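PDB 6HVG: alternansucrase, which belongs to glycosyl hydrolase family 70 and combines a large domain of the TIM-barrel clan with repeats of the choline-binding type. Local coordinates for residues 518-522 with 1184-1188; 536-540 with 550-554; 1170-1174 with 1187-1192. The contacts are given in a common frame with arbitrary orientation. Residues are numbered along the deposited sequence.

Contact 1 of 3, residues 518-522 with 1184-1188; sequences QTEDE and DTDFV
Phe1187, Asp521 and Glu520 carry most of this small contact, which buries 158 Å². Residues 518-519 belong to a 3-10 segment begun earlier; 1184-1188 is loop, in the connection between strands 1166-1175 and 1190-1197. The CA atoms of Glu520 and Phe1187 lie 7.0 Å apart, those of Asp521 and Thr1185 7.3 Å. Asp521 is left-handed (phi/psi 55/51). Its m rotamer carries OD2 to Thr1185 OG1, which donates a hydrogen bond of 3.1 Å. This OG1 also accepts from Phe1187 N at 3.0 Å, forming an ST turn. Phe1187 centres an inverse gamma turn, and its t side chain points the ring at 518-522: Thr519 O meets the ring edge, 3.5 Å from CD2, and Glu520 CG lies 4.3 Å from CE2. The carboxylate of Glu520 is bonded to Tyr1192 OH and to the backbone N atoms of His1255, Arg1256 and Gly1257. Arg1174 of strand 1166-1175 donates to Glu520 O and Asp521 O. One hydroxyl thus shapes its own turn and ties it to a loop more than 660 residues earlier.

Contact 2 of 3, residues 536-540 with 550-554; sequences AYQDD and GNNRK
Strand 534-537 runs into a loop, and 550-554 returns beside it with end-to-end directions 146° apart. Tyr537 is extended (phi/psi -76/148). Its O lies 3.7 Å from Arg553 CD, and its CB is 3.7 Å from Arg553 NH2, over a face of the guanidinium. The m rotamer (chi1 -59°) lets its ring pack on Val1170 of strand 1166-1175. Gln538 NE2 bonds back to Ala536 O at 2.9 Å, and its CA is 8.5 Å from that of Arg553. Asp539 points toward 550-554, its CA 6.9 Å from that of Asn551. In the m rotamer Asp539 OD1 forms a 2.5 Å salt bridge with Arg553 NH1, while OD2 takes a weak 3.3 Å hydrogen bond from Asn551 N. Asn551 and Arg553 are left-handed (60/46 and 51/50). Arg553, extended in m, t, t, lies beside strand 1248-1252 and donates to Met1248 O and Ala1245 O; its side chain is about 10 Å from the bound calcium ion. One carboxylate thus joins the segments: a short salt bridge through OD1, a weak amide bond through OD2.

Contact 3 of 3, residues 1170-1174 with 1187-1192; sequences VTATR and FVNLLY
A G1 beta bulge interrupts this antiparallel pairing: Asn1189 and Leu1190 both face Ala1172. The first position of such a bulge is commonly glycine, but here Asn1189 takes the left-handed conformation (phi/psi 45/42). Beyond it the ladder is regular. Val1170 and Tyr1192 are a hydrogen-bonded pair, with Val1170 N to Tyr1192 O at 2.8 Å and Tyr1192 N to Val1170 O at 2.9 Å. Ala1172 and Leu1190 are another, with Ala1172 N to Leu1190 O at 2.8 Å and Leu1190 N to Ala1172 O at 3.1 Å. Thr1171 and Leu1191 form the non-hydrogen-bonded pair between them, CA atoms 4.6 Å apart. The axes of the short segments 1170-1174 and 1190-1192 approach to 4.6 Å with their N-to-C directions 117° apart, far from the 180° of a flat antiparallel pair. On the other side of the bulge Arg1174 N bonds to Phe1187 O at 3.0 Å. Thr1173 OG1, in the m rotamer, accepts from Asn1189 N at 3.2 Å. A water 2.6 Å from Thr1173 OG1 donates to Asn1189 OD1 at 3.1 Å.

Val1170, Ala1172, Leu1190 and Tyr1192 share one face. There Ala1172 CB lies 3.9 Å from Phe1187 CE1 and 4.2 Å from Tyr1192 CB, and Val1170 CG2 is 4.0 Å from Tyr1192 CB. Thr1171 and Leu1191 lie on the other face, where Thr1171 OG1 bonds to Asp540. Strand 1190-1197 is an outer strand of a six-stranded antiparallel sheet. Strand 1166-1175 lies between it and strand 534-537, whose Leu535 packs on Ala1172, Phe1187 and Tyr1192.

Overall arrangement
Contact 1 opens first along the chain, and contact 2 closes long before contact 3 begins. Contacts 1 and 3 end on the same part of the chain and share Phe1187 and Val1188; their centres are about 10 Å apart. Tyr1192 and Arg1174 of contact 3 reach Glu520 and Asp521 of contact 1. The centres of contacts 2 and 3 are about 12 Å apart, joined through neighbouring strands 534-537 and 1166-1175. Contacts 1 and 2 do not touch; their centres are about 20 Å apart. The antiparallel sheet thus unites distant parts of the sequence, consistent with domain B of family 70. Its strand 580-582 supplies Asp581 to the calcium site.

Contact 1 of 3, residues 518-522 with 1184-1188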
ATOM      1  N   GLN A 518      11.605  13.767  -5.657  1.00 53.39           N
ATOM      2  CA  GLN A 518      10.689  14.760  -6.224  1.00 53.94           C
ATOM      3  C   GLN A 518      10.513  14.589  -7.732  1.00 53.67           C
ATOM      4  O   GLN A 518       9.441  14.848  -8.283  1.00 54.13           O
ATOM      5  CB  GLN A 518      11.179  16.156  -5.899  1.00 58.69           C
ATOM      6  CG  GLN A 518      11.177  16.455  -4.411  1.00 66.35           C
ATOM      7  CD  GLN A 518      11.552  17.881  -4.084  1.00 79.98           C
ATOM      8  OE1 GLN A 518      11.909  18.681  -4.962  1.00 86.47           O
ATOM      9  NE2 GLN A 518      11.507  18.198  -2.799  1.00 89.10           N
ATOM     10  N   THR A 519      11.561  14.109  -8.391  1.00 53.00           N
ATOM     11  CA  THR A 519      11.482  13.781  -9.806  1.00 51.45           C
ATOM     12  C   THR A 519      11.159  12.321 -10.063  1.00 49.40           C
ATOM     13  O   THR A 519      11.276  11.871 -11.185  1.00 47.95           O
ATOM     14  CB  THR A 519      12.795  14.158 -10.515  1.00 51.04           C
ATOM     15  OG1 THR A 519      13.920  13.601  -9.818  1.00 51.17           O
ATOM     16  CG2 THR A 519      12.917  15.664 -10.564  1.00 50.58           C
ATOM     17  N   GLU A 520      10.784  11.587  -9.015  1.00 48.52           N
ATOM     18  CA  GLU A 520      10.426  10.169  -9.144  1.00 50.56           C
ATOM     19  C   GLU A 520       8.915   9.917  -9.039  1.00 50.42           C
ATOM     20  O   GLU A 520       8.478   8.785  -9.158  1.00 51.03           O
ATOM     21  CB  GLU A 520      11.184   9.313  -8.117  1.00 48.66           C
ATOM     22  CG  GLU A 520      12.677   9.269  -8.369  1.00 48.25           C
ATOM     23  CD  GLU A 520      13.415   8.351  -7.437  1.00 47.97           C
ATOM     24  OE1 GLU A 520      12.810   7.890  -6.470  1.00 45.09           O
ATOM     25  OE2 GLU A 520      14.618   8.107  -7.658  1.00 52.35           O
ATOM     26  N   ASP A 521       8.138  10.977  -8.810  1.00 50.69           N
ATOM     27  CA  ASP A 521       6.687  10.896  -8.776  1.00 48.45           C
ATOM     28  C   ASP A 521       6.165   9.849  -7.789  1.00 50.20           C
ATOM     29  O   ASP A 521       5.372   8.991  -8.152  1.00 51.82           O
ATOM     30  CB  ASP A 521       6.166  10.624 -10.187  1.00 50.47           C
ATOM     31  CG  ASP A 521       6.383  11.803 -11.132  1.00 54.59           C
ATOM     32  OD1 ASP A 521       6.662  12.924 -10.662  1.00 54.67           O
ATOM     33  OD2 ASP A 521       6.267  11.599 -12.364  1.00 59.84           O
ATOM     34  N   GLU A 522       6.641   9.916  -6.550  1.00 50.70           N
ATOM     35  CA  GLU A 522       6.130   9.083  -5.480  1.00 48.06           C
ATOM     36  C   GLU A 522       4.607   9.063  -5.525  1.00 49.02           C
ATOM     37  O   GLU A 522       3.975  10.099  -5.633  1.00 53.02           O
ATOM     38  CB  GLU A 522       6.611   9.591  -4.113  1.00 47.90           C
ATOM     39  CG  GLU A 522       6.513   8.553  -2.993  1.00 50.28           C
ATOM     40  CD  GLU A 522       7.049   9.040  -1.660  1.00 51.80           C
ATOM     41  OE1 GLU A 522       6.736  10.187  -1.271  1.00 56.50           O
ATOM     42  OE2 GLU A 522       7.812   8.297  -1.009  1.00 51.49           O
ATOM     43  N   ASP A1184       1.115  10.939 -16.260  1.00 74.73           N
ATOM     44  CA  ASP A1184       1.757  12.260 -16.348  1.00 78.47           C
ATOM     45  C   ASP A1184       3.189  12.234 -15.803  1.00 76.29           C
ATOM     46  O   ASP A1184       3.509  12.952 -14.848  1.00 85.13           O
ATOM     47  CB  ASP A1184       0.910  13.299 -15.582  1.00 81.04           C
ATOM     48  CG  ASP A1184      -0.549  13.355 -16.068  1.00 83.33           C
ATOM     49  OD1 ASP A1184      -0.786  13.168 -17.285  1.00 78.30           O
ATOM     50  OD2 ASP A1184      -1.453  13.581 -15.219  1.00 80.53           O
ATOM     51  N   THR A1185       4.038  11.412 -16.411  1.00 62.98           N
ATOM     52  CA  THR A1185       5.401  11.267 -15.947  1.00 60.74           C
ATOM     53  C   THR A1185       6.406  11.639 -17.029  1.00 57.95           C
ATOM     54  O   THR A1185       6.297  11.229 -18.192  1.00 52.78           O
ATOM     55  CB  THR A1185       5.736   9.833 -15.438  1.00 58.83           C
ATOM     56  OG1 THR A1185       7.030   9.831 -14.828  1.00 51.34           O
ATOM     57  CG2 THR A1185       5.772   8.829 -16.602  1.00 59.24           C
ATOM     58  N   ASP A1186       7.412  12.394 -16.603  1.00 59.91           N
ATOM     59  CA  ASP A1186       8.553  12.695 -17.453  1.00 64.68           C
ATOM     60  C   ASP A1186       9.582  11.595 -17.327  1.00 59.10           C
ATOM     61  O   ASP A1186      10.534  11.568 -18.096  1.00 61.09           O
ATOM     62  CB  ASP A1186       9.210  14.031 -17.060  1.00 68.04           C
ATOM     63  CG  ASP A1186       8.203  15.145 -16.900  1.00 71.08           C
ATOM     64  OD1 ASP A1186       7.245  15.173 -17.718  1.00 66.57           O
ATOM     65  OD2 ASP A1186       8.363  15.952 -15.943  1.00 74.01           O
ATOM     66  N   PHE A1187       9.409  10.714 -16.342  1.00 52.67           N
ATOM     67  CA  PHE A1187      10.344   9.628 -16.109  1.00 48.32           C
ATOM     68  C   PHE A1187      10.071   8.477 -17.079  1.00 49.80           C
ATOM     69  O   PHE A1187       9.388   7.520 -16.748  1.00 50.74           O
ATOM     70  CB  PHE A1187      10.256   9.177 -14.665  1.00 44.03           C
ATOM     71  CG  PHE A1187      11.499   8.488 -14.157  1.00 42.77           C
ATOM     72  CD1 PHE A1187      12.019   7.364 -14.795  1.00 40.88           C
ATOM     73  CD2 PHE A1187      12.131   8.951 -13.013  1.00 40.08           C
ATOM     74  CE1 PHE A1187      13.131   6.720 -14.291  1.00 39.19           C
ATOM     75  CE2 PHE A1187      13.233   8.296 -12.509  1.00 39.40           C
ATOM     76  CZ  PHE A1187      13.736   7.185 -13.152  1.00 37.43           C
ATOM     77  N   VAL A1188      10.604   8.602 -18.291  1.00 49.15           N
ATOM     78  CA  VAL A1188      10.475   7.592 -19.319  1.00 47.49           C
ATOM     79  C   VAL A1188      11.833   7.320 -19.951  1.00 48.19           C
ATOM     80  O   VAL A1188      12.539   8.251 -20.340  1.00 53.17           O
ATOM     81  CB  VAL A1188       9.464   8.040 -20.374  1.00 48.08           C
ATOM     82  CG1 VAL A1188       9.266   6.973 -21.440  1.00 51.26           C
ATOM     83  CG2 VAL A1188       8.134   8.350 -19.709  1.00 50.05           C
TER

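Contact 2 of 3, residues 536-540 with 550-554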
ATOM      1  N   ALA A 536      10.107   0.291 -14.081  1.00 38.61           N
ATOM      2  CA  ALA A 536      10.284  -0.885 -14.917  1.00 39.36           C
ATOM      3  C   ALA A 536      11.558  -0.717 -15.744  1.00 42.25           C
ATOM      4  O   ALA A 536      11.732   0.293 -16.411  1.00 42.02           O
ATOM      5  CB  ALA A 536       9.094  -1.079 -15.822  1.00 39.32           C
ATOM      6  N   TYR A 537      12.440  -1.709 -15.706  1.00 41.97           N
ATOM      7  CA  TYR A 537      13.652  -1.672 -16.488  1.00 41.66           C
ATOM      8  C   TYR A 537      13.354  -1.976 -17.951  1.00 45.04           C
ATOM      9  O   TYR A 537      12.457  -2.762 -18.265  1.00 41.19           O
ATOM     10  CB  TYR A 537      14.688  -2.673 -15.975  1.00 41.79           C
ATOM     11  CG  TYR A 537      15.128  -2.494 -14.537  1.00 40.34           C
ATOM     12  CD1 TYR A 537      15.020  -1.294 -13.886  1.00 39.66           C
ATOM     13  CD2 TYR A 537      15.675  -3.560 -13.829  1.00 41.97           C
ATOM     14  CE1 TYR A 537      15.401  -1.159 -12.549  1.00 38.51           C
ATOM     15  CE2 TYR A 537      16.085  -3.419 -12.513  1.00 38.88           C
ATOM     16  CZ  TYR A 537      15.939  -2.213 -11.884  1.00 37.10           C
ATOM     17  OH  TYR A 537      16.318  -2.076 -10.591  1.00 39.64           O
ATOM     18  N   GLN A 538      14.143  -1.370 -18.848  1.00 49.37           N
ATOM     19  CA  GLN A 538      13.931  -1.514 -20.293  1.00 48.16           C
ATOM     20  C   GLN A 538      15.097  -2.187 -20.999  1.00 46.61           C
ATOM     21  O   GLN A 538      16.224  -2.161 -20.519  1.00 46.19           O
ATOM     22  CB  GLN A 538      13.664  -0.152 -20.910  1.00 48.67           C
ATOM     23  CG  GLN A 538      12.605   0.666 -20.187  1.00 50.73           C
ATOM     24  CD  GLN A 538      11.225   0.042 -20.228  1.00 53.62           C
ATOM     25  OE1 GLN A 538      10.765  -0.426 -21.259  1.00 59.57           O
ATOM     26  NE2 GLN A 538      10.563   0.021 -19.085  1.00 57.38           N
ATOM     27  N   ASP A 539      14.796  -2.817 -22.131  1.00 51.08           N
ATOM     28  CA  ASP A 539      15.816  -3.402 -23.021  1.00 52.68           C
ATOM     29  C   ASP A 539      16.361  -2.322 -23.918  1.00 53.23           C
ATOM     30  O   ASP A 539      15.682  -1.907 -24.851  1.00 54.91           O
ATOM     31  CB  ASP A 539      15.224  -4.517 -23.886  1.00 51.96           C
ATOM     32  CG  ASP A 539      14.872  -5.758 -23.092  1.00 54.20           C
ATOM     33  OD1 ASP A 539      15.302  -5.896 -21.928  1.00 54.32           O
ATOM     34  OD2 ASP A 539      14.177  -6.618 -23.654  1.00 57.01           O
ATOM     35  N   ASP A 540      17.596  -1.898 -23.643  1.00 53.81           N
ATOM     36  CA  ASP A 540      18.204  -0.763 -24.314  1.00 55.04           C
ATOM     37  C   ASP A 540      19.684  -1.080 -24.576  1.00 56.38           C
ATOM     38  O   ASP A 540      20.578  -0.652 -23.836  1.00 54.95           O
ATOM     39  CB  ASP A 540      18.006   0.480 -23.441  1.00 56.58           C
ATOM     40  CG  ASP A 540      18.681   1.736 -23.993  1.00 61.21           C
ATOM     41  OD1 ASP A 540      19.155   1.750 -25.165  1.00 65.86           O
ATOM     42  OD2 ASP A 540      18.707   2.727 -23.222  1.00 58.98           O
ATOM     43  N   GLY A 550      17.270  -9.576 -23.175  1.00 49.58           N
ATOM     44  CA  GLY A 550      17.138 -10.450 -24.326  1.00 48.39           C
ATOM     45  C   GLY A 550      15.706 -10.686 -24.725  1.00 48.93           C
ATOM     46  O   GLY A 550      15.337 -11.811 -25.052  1.00 51.74           O
ATOM     47  N   ASN A 551      14.912  -9.614 -24.713  1.00 48.73           N
ATOM     48  CA  ASN A 551      13.487  -9.619 -25.054  1.00 51.38           C
ATOM     49  C   ASN A 551      12.634 -10.531 -24.172  1.00 52.47           C
ATOM     50  O   ASN A 551      11.782 -11.272 -24.645  1.00 49.76           O
ATOM     51  CB  ASN A 551      13.257  -9.902 -26.541  1.00 54.09           C
ATOM     52  CG  ASN A 551      11.887  -9.406 -27.022  1.00 57.45           C
ATOM     53  OD1 ASN A 551      11.340  -8.429 -26.489  1.00 61.98           O
ATOM     54  ND2 ASN A 551      11.315 -10.093 -28.012  1.00 55.88           N
ATOM     55  N   ASN A 552      12.872 -10.439 -22.870  1.00 54.48           N
ATOM     56  CA  ASN A 552      12.079 -11.128 -21.884  1.00 52.89           C
ATOM     57  C   ASN A 552      11.260 -10.040 -21.194  1.00 52.67           C
ATOM     58  O   ASN A 552      10.682  -9.193 -21.870  1.00 52.37           O
ATOM     59  CB  ASN A 552      12.987 -11.896 -20.938  1.00 53.85           C
ATOM     60  CG  ASN A 552      13.599 -13.108 -21.608  1.00 54.94           C
ATOM     61  OD1 ASN A 552      12.892 -14.036 -21.982  1.00 51.63           O
ATOM     62  ND2 ASN A 552      14.905 -13.108 -21.758  1.00 57.13           N
ATOM     63  N   ARG A 553      11.196 -10.060 -19.866  1.00 53.91           N
ATOM     64  CA  ARG A 553      10.398  -9.103 -19.110  1.00 54.72           C
ATOM     65  C   ARG A 553       8.941  -8.956 -19.575  1.00 52.41           C
ATOM     66  O   ARG A 553       8.464  -7.844 -19.768  1.00 56.57           O
ATOM     67  CB  ARG A 553      11.074  -7.730 -19.113  1.00 54.92           C
ATOM     68  CG  ARG A 553      12.458  -7.717 -18.480  1.00 56.03           C
ATOM     69  CD  ARG A 553      13.074  -6.359 -18.640  1.00 56.88           C
ATOM     70  NE  ARG A 553      14.300  -6.224 -17.862  1.00 59.73           N
ATOM     71  CZ  ARG A 553      15.422  -5.658 -18.299  1.00 63.79           C
ATOM     72  NH1 ARG A 553      15.490  -5.157 -19.528  1.00 70.75           N
ATOM     73  NH2 ARG A 553      16.478  -5.593 -17.497  1.00 60.49           N
ATOM     74  N   LYS A 554       8.234 -10.071 -19.729  1.00 50.51           N
ATOM     75  CA  LYS A 554       6.773 -10.051 -19.899  1.00 50.92           C
ATOM     76  C   LYS A 554       6.134  -9.817 -18.550  1.00 49.09           C
ATOM     77  O   LYS A 554       6.284 -10.629 -17.635  1.00 49.02           O
ATOM     78  CB  LYS A 554       6.245 -11.359 -20.467  1.00 53.07           C
ATOM     79  CG  LYS A 554       6.829 -11.698 -21.830  1.00 55.62           C
ATOM     80  CD  LYS A 554       6.826 -13.185 -22.071  1.00 60.67           C
ATOM     81  CE  LYS A 554       7.629 -13.577 -23.306  1.00 64.51           C
ATOM     82  NZ  LYS A 554       6.732 -13.597 -24.485  1.00 72.70           N
TER

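Contact 3 of 3, residues 1170-1174 with 1187-1192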
ATOM      1  N   VAL A1170      20.652   1.119 -15.144  1.00 48.32           N
ATOM      2  CA  VAL A1170      19.532   0.571 -15.916  1.00 48.53           C
ATOM      3  C   VAL A1170      18.845   1.704 -16.677  1.00 48.51           C
ATOM      4  O   VAL A1170      19.048   2.879 -16.356  1.00 49.84           O
ATOM      5  CB  VAL A1170      18.464  -0.110 -14.995  1.00 49.14           C
ATOM      6  CG1 VAL A1170      19.096  -1.174 -14.114  1.00 48.24           C
ATOM      7  CG2 VAL A1170      17.716   0.924 -14.141  1.00 47.91           C
ATOM      8  N   THR A1171      18.044   1.337 -17.678  1.00 46.89           N
ATOM      9  CA  THR A1171      17.130   2.263 -18.342  1.00 47.36           C
ATOM     10  C   THR A1171      15.730   2.028 -17.769  1.00 47.65           C
ATOM     11  O   THR A1171      15.178   0.936 -17.902  1.00 47.85           O
ATOM     12  CB  THR A1171      17.111   2.048 -19.865  1.00 45.97           C
ATOM     13  OG1 THR A1171      18.361   2.436 -20.415  1.00 48.44           O
ATOM     14  CG2 THR A1171      16.050   2.904 -20.512  1.00 48.78           C
ATOM     15  N   ALA A1172      15.147   3.056 -17.163  1.00 45.87           N
ATOM     16  CA  ALA A1172      13.973   2.875 -16.337  1.00 48.95           C
ATOM     17  C   ALA A1172      12.835   3.801 -16.691  1.00 51.56           C
ATOM     18  O   ALA A1172      13.046   4.965 -17.019  1.00 59.46           O
ATOM     19  CB  ALA A1172      14.338   3.052 -14.868  1.00 50.24           C
ATOM     20  N   THR A1173      11.622   3.281 -16.578  1.00 49.31           N
ATOM     21  CA  THR A1173      10.400   4.048 -16.745  1.00 49.77           C
ATOM     22  C   THR A1173       9.560   3.930 -15.483  1.00 51.27           C
ATOM     23  O   THR A1173       9.471   2.854 -14.901  1.00 57.91           O
ATOM     24  CB  THR A1173       9.587   3.499 -17.926  1.00 49.73           C
ATOM     25  OG1 THR A1173      10.374   3.548 -19.117  1.00 47.90           O
ATOM     26  CG2 THR A1173       8.306   4.285 -18.141  1.00 51.23           C
ATOM     27  N   ARG A1174       8.949   5.034 -15.052  1.00 49.63           N
ATOM     28  CA  ARG A1174       8.083   5.052 -13.863  1.00 45.32           C
ATOM     29  C   ARG A1174       6.749   4.420 -14.169  1.00 43.95           C
ATOM     30  O   ARG A1174       6.068   4.824 -15.096  1.00 41.83           O
ATOM     31  CB  ARG A1174       7.882   6.468 -13.377  1.00 44.61           C
ATOM     32  CG  ARG A1174       7.004   6.627 -12.155  1.00 43.62           C
ATOM     33  CD  ARG A1174       7.755   6.269 -10.879  1.00 46.52           C
ATOM     34  NE  ARG A1174       6.962   6.602  -9.716  1.00 46.87           N
ATOM     35  CZ  ARG A1174       5.886   5.918  -9.335  1.00 50.49           C
ATOM     36  NH1 ARG A1174       5.478   4.828 -10.001  1.00 47.58           N
ATOM     37  NH2 ARG A1174       5.212   6.316  -8.266  1.00 52.20           N
ATOM     38  N   PHE A1187       9.409  10.714 -16.342  1.00 52.67           N
ATOM     39  CA  PHE A1187      10.344   9.628 -16.109  1.00 48.32           C
ATOM     40  C   PHE A1187      10.071   8.477 -17.079  1.00 49.80           C
ATOM     41  O   PHE A1187       9.388   7.520 -16.748  1.00 50.74           O
ATOM     42  CB  PHE A1187      10.256   9.177 -14.665  1.00 44.03           C
ATOM     43  CG  PHE A1187      11.499   8.488 -14.157  1.00 42.77           C
ATOM     44  CD1 PHE A1187      12.019   7.364 -14.795  1.00 40.88           C
ATOM     45  CD2 PHE A1187      12.131   8.951 -13.013  1.00 40.08           C
ATOM     46  CE1 PHE A1187      13.131   6.720 -14.291  1.00 39.19           C
ATOM     47  CE2 PHE A1187      13.233   8.296 -12.509  1.00 39.40           C
ATOM     48  CZ  PHE A1187      13.736   7.185 -13.152  1.00 37.43           C
ATOM     49  N   VAL A1188      10.604   8.602 -18.291  1.00 49.15           N
ATOM     50  CA  VAL A1188      10.475   7.592 -19.319  1.00 47.49           C
ATOM     51  C   VAL A1188      11.833   7.320 -19.951  1.00 48.19           C
ATOM     52  O   VAL A1188      12.539   8.251 -20.340  1.00 53.17           O
ATOM     53  CB  VAL A1188       9.464   8.040 -20.374  1.00 48.08           C
ATOM     54  CG1 VAL A1188       9.266   6.973 -21.440  1.00 51.26           C
ATOM     55  CG2 VAL A1188       8.134   8.350 -19.709  1.00 50.05           C
ATOM     56  N   ASN A1189      12.196   6.041 -20.041  1.00 45.96           N
ATOM     57  CA  ASN A1189      13.463   5.602 -20.610  1.00 46.10           C
ATOM     58  C   ASN A1189      14.677   6.402 -20.148  1.00 45.52           C
ATOM     59  O   ASN A1189      15.544   6.703 -20.953  1.00 47.93           O
ATOM     60  CB  ASN A1189      13.377   5.598 -22.125  1.00 47.10           C
ATOM     61  CG  ASN A1189      12.324   4.631 -22.644  1.00 49.55           C
ATOM     62  OD1 ASN A1189      12.336   3.456 -22.344  1.00 56.60           O
ATOM     63  ND2 ASN A1189      11.433   5.123 -23.457  1.00 52.25           N
ATOM     64  N   LEU A1190      14.740   6.723 -18.855  1.00 43.76           N
ATOM     65  CA  LEU A1190      15.883   7.456 -18.268  1.00 47.27           C
ATOM     66  C   LEU A1190      16.904   6.523 -17.625  1.00 46.88           C
ATOM     67  O   LEU A1190      16.558   5.446 -17.146  1.00 50.48           O
ATOM     68  CB  LEU A1190      15.429   8.443 -17.186  1.00 46.70           C
ATOM     69  CG  LEU A1190      14.357   9.457 -17.584  1.00 48.39           C
ATOM     70  CD1 LEU A1190      14.119  10.411 -16.426  1.00 49.76           C
ATOM     71  CD2 LEU A1190      14.746  10.226 -18.824  1.00 50.55           C
ATOM     72  N   LEU A1191      18.161   6.944 -17.612  1.00 45.56           N
ATOM     73  CA  LEU A1191      19.202   6.147 -16.993  1.00 46.85           C
ATOM     74  C   LEU A1191      19.144   6.373 -15.489  1.00 47.29           C
ATOM     75  O   LEU A1191      18.950   7.494 -15.002  1.00 44.22           O
ATOM     76  CB  LEU A1191      20.598   6.460 -17.562  1.00 46.77           C
ATOM     77  CG  LEU A1191      20.853   6.224 -19.059  1.00 45.99           C
ATOM     78  CD1 LEU A1191      22.340   6.009 -19.329  1.00 47.27           C
ATOM     79  CD2 LEU A1191      20.071   5.062 -19.634  1.00 45.13           C
ATOM     80  N   TYR A1192      19.317   5.275 -14.762  1.00 48.47           N
ATOM     81  CA  TYR A1192      19.099   5.248 -13.322  1.00 47.26           C
ATOM     82  C   TYR A1192      20.094   4.290 -12.721  1.00 45.93           C
ATOM     83  O   TYR A1192      20.431   3.286 -13.347  1.00 43.55           O
ATOM     84  CB  TYR A1192      17.687   4.751 -13.037  1.00 46.06           C
ATOM     85  CG  TYR A1192      17.170   5.037 -11.660  1.00 44.57           C
ATOM     86  CD1 TYR A1192      16.608   6.254 -11.359  1.00 45.39           C
ATOM     87  CD2 TYR A1192      17.179   4.069 -10.686  1.00 44.55           C
ATOM     88  CE1 TYR A1192      16.105   6.519 -10.099  1.00 47.23           C
ATOM     89  CE2 TYR A1192      16.684   4.318  -9.429  1.00 45.32           C
ATOM     90  CZ  TYR A1192      16.146   5.544  -9.138  1.00 46.97           C
ATOM     91  OH  TYR A1192      15.658   5.795  -7.869  1.00 49.09           O
TER
HETATM   92  O   HOH W   1       9.535   2.673 -21.365  1.00 39.00           O